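Local coordinates for carbonic anhydrase (Coccomyxa sp. PA, PDB 3UCJ), which catalyses the reversible hydration of carbon dioxide to hydrogencarbonate and a proton, using one zinc ion per subunit, and is held here with the inhibitor acetazolamide, at the interface of chains A and B. Sequence-based numbering; all coordinates share one arbitrary frame. Chains: chain A/B, Carbonic anhydrase.

Contacts 1 and 2 belong to one two-fold interface between identical subunits, their C-alpha centres about 30 Å apart. The same proline appears in both, as B:Pro117 in contact 1 and A:Pro117 in contact 2, each time near helices 146-167 and 169-176 of the other chain. Contact 2 adds helix 128-135 of A and helix 216-221 of B, which carries B:His219. Two-fold symmetry repeats each set of contacts with the chains exchanged, so the pair of subunits is probably held at several separate places. The deposited assembly contains four chains.

Contact 1: the interface of chains A and B. Residues chain A 167, 169, 172-173, 176; chain B 116-119.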
loop_
_atom_site.group_PDB
_atom_site.type_symbol
_atom_site.label_atom_id
_atom_site.label_comp_id
_atom_site.label_asym_id
_atom_site.label_seq_id
_atom_site.Cartn_x
_atom_site.Cartn_y
_atom_site.Cartn_z
ATOM N N ALA A 167 -6.490 -18.358 1.393
ATOM C CA ALA A 167 -6.686 -17.721 2.677
ATOM C C ALA A 167 -7.202 -16.275 2.600
ATOM O O ALA A 167 -7.460 -15.659 3.641
ATOM C CB ALA A 167 -5.318 -17.676 3.419
ATOM N N PRO A 169 -9.461 -12.995 2.289
ATOM C CA PRO A 169 -10.836 -12.792 2.795
ATOM C C PRO A 169 -11.849 -12.975 1.696
ATOM O O PRO A 169 -12.964 -13.455 1.988
ATOM C CB PRO A 169 -10.821 -11.335 3.326
ATOM C CG PRO A 169 -9.351 -11.115 3.740
ATOM C CD PRO A 169 -8.571 -11.876 2.650
ATOM N N GLN A 172 -12.289 -16.803 0.978
ATOM C CA GLN A 172 -12.798 -17.416 2.175
ATOM C C GLN A 172 -14.293 -17.034 2.300
ATOM O O GLN A 172 -15.132 -17.911 2.602
ATOM C CB GLN A 172 -12.074 -17.011 3.419
ATOM C CG GLN A 172 -10.753 -17.811 3.640
ATOM C CD GLN A 172 -11.066 -19.302 3.916
ATOM O OE1 GLN A 172 -11.966 -19.616 4.735
ATOM N NE2 GLN A 172 -10.353 -20.201 3.240
ATOM N N ALA A 173 -14.626 -15.771 2.025
ATOM C CA ALA A 173 -16.022 -15.347 2.088
ATOM C C ALA A 173 -16.853 -16.080 1.006
ATOM O O ALA A 173 -17.994 -16.473 1.317
ATOM C CB ALA A 173 -16.145 -13.789 2.014
ATOM N N ALA A 176 -17.501 -19.556 2.059
ATOM C CA ALA A 176 -18.452 -19.602 3.157
ATOM C C ALA A 176 -19.894 -19.435 2.691
ATOM O O ALA A 176 -20.808 -19.829 3.447
ATOM C CB ALA A 176 -18.150 -18.583 4.257
ATOM N N HIS B 116 -11.537 -14.821 12.161
ATOM C CA HIS B 116 -11.494 -15.660 10.962
ATOM C C HIS B 116 -11.093 -14.712 9.830
ATOM O O HIS B 116 -11.574 -13.591 9.799
ATOM C CB HIS B 116 -12.888 -16.233 10.620
ATOM C CG HIS B 116 -12.854 -17.267 9.531
ATOM N ND1 HIS B 116 -12.643 -16.959 8.204
ATOM C CD2 HIS B 116 -13.004 -18.612 9.583
ATOM C CE1 HIS B 116 -12.625 -18.069 7.491
ATOM N NE2 HIS B 116 -12.875 -19.087 8.304
ATOM N N PRO B 117 -10.234 -15.134 8.903
ATOM C CA PRO B 117 -9.772 -14.152 7.858
ATOM C C PRO B 117 -10.786 -13.740 6.851
ATOM O O PRO B 117 -10.581 -12.761 6.148
ATOM C CB PRO B 117 -8.594 -14.893 7.174
ATOM C CG PRO B 117 -8.845 -16.351 7.479
ATOM C CD PRO B 117 -9.363 -16.317 8.925
ATOM N N LYS B 118 -11.963 -14.392 6.794
ATOM C CA LYS B 118 -13.017 -13.900 5.896
ATOM C C LYS B 118 -13.654 -12.609 6.408
ATOM O O LYS B 118 -14.408 -11.949 5.660
ATOM C CB LYS B 118 -14.122 -14.970 5.715
ATOM C CG LYS B 118 -15.054 -15.027 6.930
ATOM C CD LYS B 118 -15.980 -16.369 6.891
ATOM C CE LYS B 118 -16.533 -16.693 8.258
ATOM N NZ LYS B 118 -17.583 -15.687 8.473
ATOM N N THR B 119 -13.330 -12.228 7.611
ATOM C CA THR B 119 -13.969 -11.043 8.265
ATOM C C THR B 119 -13.804 -9.793 7.363
ATOM O O THR B 119 -12.685 -9.590 6.792
ATOM C CB THR B 119 -13.361 -10.775 9.585
ATOM O OG1 THR B 119 -13.522 -11.913 10.448
ATOM C CG2 THR B 119 -13.910 -9.504 10.242
HETATM O O HOH W 1 -12.762 -21.360 6.656
#
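A:Gln172 and B:Lys118 make the apolar core of this patch of the subunit interface, where the loop 116-119 of chain B lies against helix 169-176 of chain A. Their CB atoms are 3.7 Å apart, so it is the root of each long side chain that packs. The CG of B:Lys118 sits between its backbone N and carbonyl carbon (chi1 77°), and the nearly extended chain beyond it brings CD of B:Lys118 within 4.1 Å of CB of A:Ala176. A:Ala173 meets the lysine CB through its backbone N, whereas A:Ala176 uses its methyl; alanine probably suits both places because a short side chain lets the lysine's aliphatic stem lie close to the helix. The rigid ring of A:Pro169, in the first turn of the helix, presents CB and CG to the carbonyl O of B:Pro117, while the ring of B:Pro117 lies by the carbonyl O of A:Ala167, with CB at 3.8 Å.

Water carries one polar link between the chains. The side chains of A:Gln172 and B:His116 cross at about a right angle, and OE1 of the glutamine approaches CE1 at the imidazole edge, in the ring plane, with amide and ring planes 39° apart. Water 1 lies 2.7 Å from OE1 of A:Gln172 and 2.8 Å from NE2 of B:His116, also in that ring plane. Glutamine fits here: its CB packs against the lysine while its amide reaches the water.

Hydrogen bonds inside chain B fix the shape of the loop. The backbone N of B:Lys118 donates to ND1 of B:His116, nearly straight at 169°, which holds the imidazole by one nitrogen while the other faces the water. Histidine is apt because its two ring nitrogens can serve loop and interface together. CD of B:Lys118 lies over one ring face, toward the rim. Farther along the loop, OG1 of B:Thr119 donates to the carbonyl O of B:His116 at 2.7 Å, within the carbonyl plane.

Contact 2: the interface of chains A and B. Residues chain A 117, 131, 134-135; chain B 167, 172, 218-220.
B:His219, on helix 216-221 near the C-terminus, is gripped by A:Asp135 and A:Arg134 of helix 128-135 in the tightly packed part of this patch. Its ND1 donates to the syn lone pair of A:Asp135 OD1 (2.8 Å, 164° at H), the acceptor lying in the ring plane while the carboxylate is turned 68° from it. Aspartate suits the place because its second oxygen, OD2, can take NE and NH2 of A:Arg134, a side-on salt bridge that steadies it. NH2 also donates to the carbonyl O of B:His219 at 2.8 Å, on a lone pair. Arginine fits because its several N-H groups serve aspartate, carbonyl and water at once; its CG points away from its backbone N (chi1 176°) and the bend at chi3 swings the guanidinium back to A:Asp135. Replacing A:Arg134 by a leucine would probably leave the B:His219 carbonyl without this donor and A:Asp135 freer to turn.

Histidine adds a flat ring to its N-H: CD of A:Arg131 packs 3.9 Å from CE1, and the compact ring of A:Pro117 reaches CD2 with CG and the B:Cys220 backbone with CD.

B:Gln172 and B:Gln218 form the loose rim, barely touching chain A. Separately, water 2 bridges NH1 of A:Arg134 (2.8 Å) to the carbonyl O of B:His219. By seating the histidine through side chain and backbone, the site is likely to fasten the C-terminal segment of one subunit onto its neighbour.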
loop_
_atom_site.group_PDB
_atom_site.type_symbol
_atom_site.label_atom_id
_atom_site.label_comp_id
_atom_site.label_asym_id
_atom_site.label_seq_id
_atom_site.Cartn_x
_atom_site.Cartn_y
_atom_site.Cartn_z
ATOM N N PRO A 117 19.063 -7.511 1.543
ATOM C CA PRO A 117 17.893 -6.631 1.714
ATOM C C PRO A 117 18.180 -5.162 1.793
ATOM O O PRO A 117 17.253 -4.367 1.660
ATOM C CB PRO A 117 17.254 -7.157 3.039
ATOM C CG PRO A 117 18.275 -7.930 3.660
ATOM C CD PRO A 117 19.116 -8.558 2.589
ATOM N N ARG A 131 11.233 -13.193 -0.124
ATOM C CA ARG A 131 12.106 -13.529 1.014
ATOM C C ARG A 131 11.400 -14.290 2.112
ATOM O O ARG A 131 12.010 -15.165 2.756
ATOM C CB ARG A 131 12.850 -12.312 1.557
ATOM C CG ARG A 131 13.936 -11.780 0.608
ATOM C CD ARG A 131 14.763 -10.641 1.204
ATOM N NE ARG A 131 14.012 -9.385 1.269
ATOM C CZ ARG A 131 14.077 -8.435 0.342
ATOM N NH1 ARG A 131 14.917 -8.567 -0.728
ATOM N NH2 ARG A 131 13.377 -7.332 0.502
ATOM N N ARG A 134 11.000 -17.868 1.002
ATOM C CA ARG A 134 12.344 -18.394 1.044
ATOM C C ARG A 134 12.779 -18.753 2.454
ATOM O O ARG A 134 13.269 -19.807 2.690
ATOM C CB ARG A 134 13.277 -17.350 0.454
ATOM C CG ARG A 134 14.747 -17.655 0.484
ATOM C CD ARG A 134 15.548 -16.416 0.336
ATOM N NE ARG A 134 15.626 -15.661 1.550
ATOM C CZ ARG A 134 16.312 -14.551 1.690
ATOM N NH1 ARG A 134 16.988 -14.070 0.685
ATOM N NH2 ARG A 134 16.324 -13.930 2.835
ATOM N N ASP A 135 12.583 -17.836 3.368
ATOM C CA ASP A 135 13.026 -17.968 4.724
ATOM C C ASP A 135 12.383 -19.120 5.449
ATOM O O ASP A 135 12.923 -19.627 6.380
ATOM C CB ASP A 135 12.791 -16.696 5.499
ATOM C CG ASP A 135 13.765 -15.607 5.160
ATOM O OD1 ASP A 135 13.552 -14.504 5.596
ATOM O OD2 ASP A 135 14.720 -15.826 4.445
ATOM N N ALA B 167 15.861 -5.906 9.759
ATOM C CA ALA B 167 15.936 -6.414 8.393
ATOM C C ALA B 167 15.573 -5.396 7.307
ATOM O O ALA B 167 15.728 -5.709 6.133
ATOM C CB ALA B 167 14.968 -7.625 8.244
ATOM N N GLN B 172 19.316 -1.686 7.471
ATOM C CA GLN B 172 20.450 -2.465 6.956
ATOM C C GLN B 172 21.448 -1.513 6.240
ATOM O O GLN B 172 22.685 -1.695 6.366
ATOM C CB GLN B 172 19.970 -3.551 6.032
ATOM C CG GLN B 172 19.463 -4.865 6.724
ATOM C CD GLN B 172 20.569 -5.551 7.497
ATOM O OE1 GLN B 172 21.680 -5.659 6.954
ATOM N NE2 GLN B 172 20.292 -5.998 8.772
ATOM N N GLN B 218 21.072 -15.204 8.206
ATOM C CA GLN B 218 20.590 -16.042 7.169
ATOM C C GLN B 218 19.665 -15.212 6.233
ATOM O O GLN B 218 19.714 -15.358 5.019
ATOM C CB GLN B 218 19.849 -17.187 7.786
ATOM C CG GLN B 218 19.360 -18.304 6.890
ATOM C CD GLN B 218 20.548 -19.147 6.390
ATOM O OE1 GLN B 218 21.118 -18.860 5.317
ATOM N NE2 GLN B 218 21.012 -20.111 7.231
ATOM N N HIS B 219 18.832 -14.351 6.808
ATOM C CA HIS B 219 17.907 -13.469 5.944
ATOM C C HIS B 219 18.743 -12.573 5.029
ATOM O O HIS B 219 18.407 -12.423 3.823
ATOM C CB HIS B 219 17.025 -12.592 6.904
ATOM C CG HIS B 219 16.129 -11.633 6.183
ATOM N ND1 HIS B 219 14.956 -12.046 5.578
ATOM C CD2 HIS B 219 16.216 -10.298 5.980
ATOM C CE1 HIS B 219 14.345 -10.988 5.041
ATOM N NE2 HIS B 219 15.122 -9.923 5.231
ATOM N N CYS B 220 19.856 -12.022 5.570
ATOM C CA CYS B 220 20.622 -11.048 4.830
ATOM C C CYS B 220 21.551 -11.716 3.835
ATOM O O CYS B 220 21.781 -11.113 2.778
ATOM C CB CYS B 220 21.404 -10.084 5.709
ATOM S SG CYS B 220 20.383 -9.021 6.669
HETATM O O HOH W 2 19.104 -12.245 1.188
#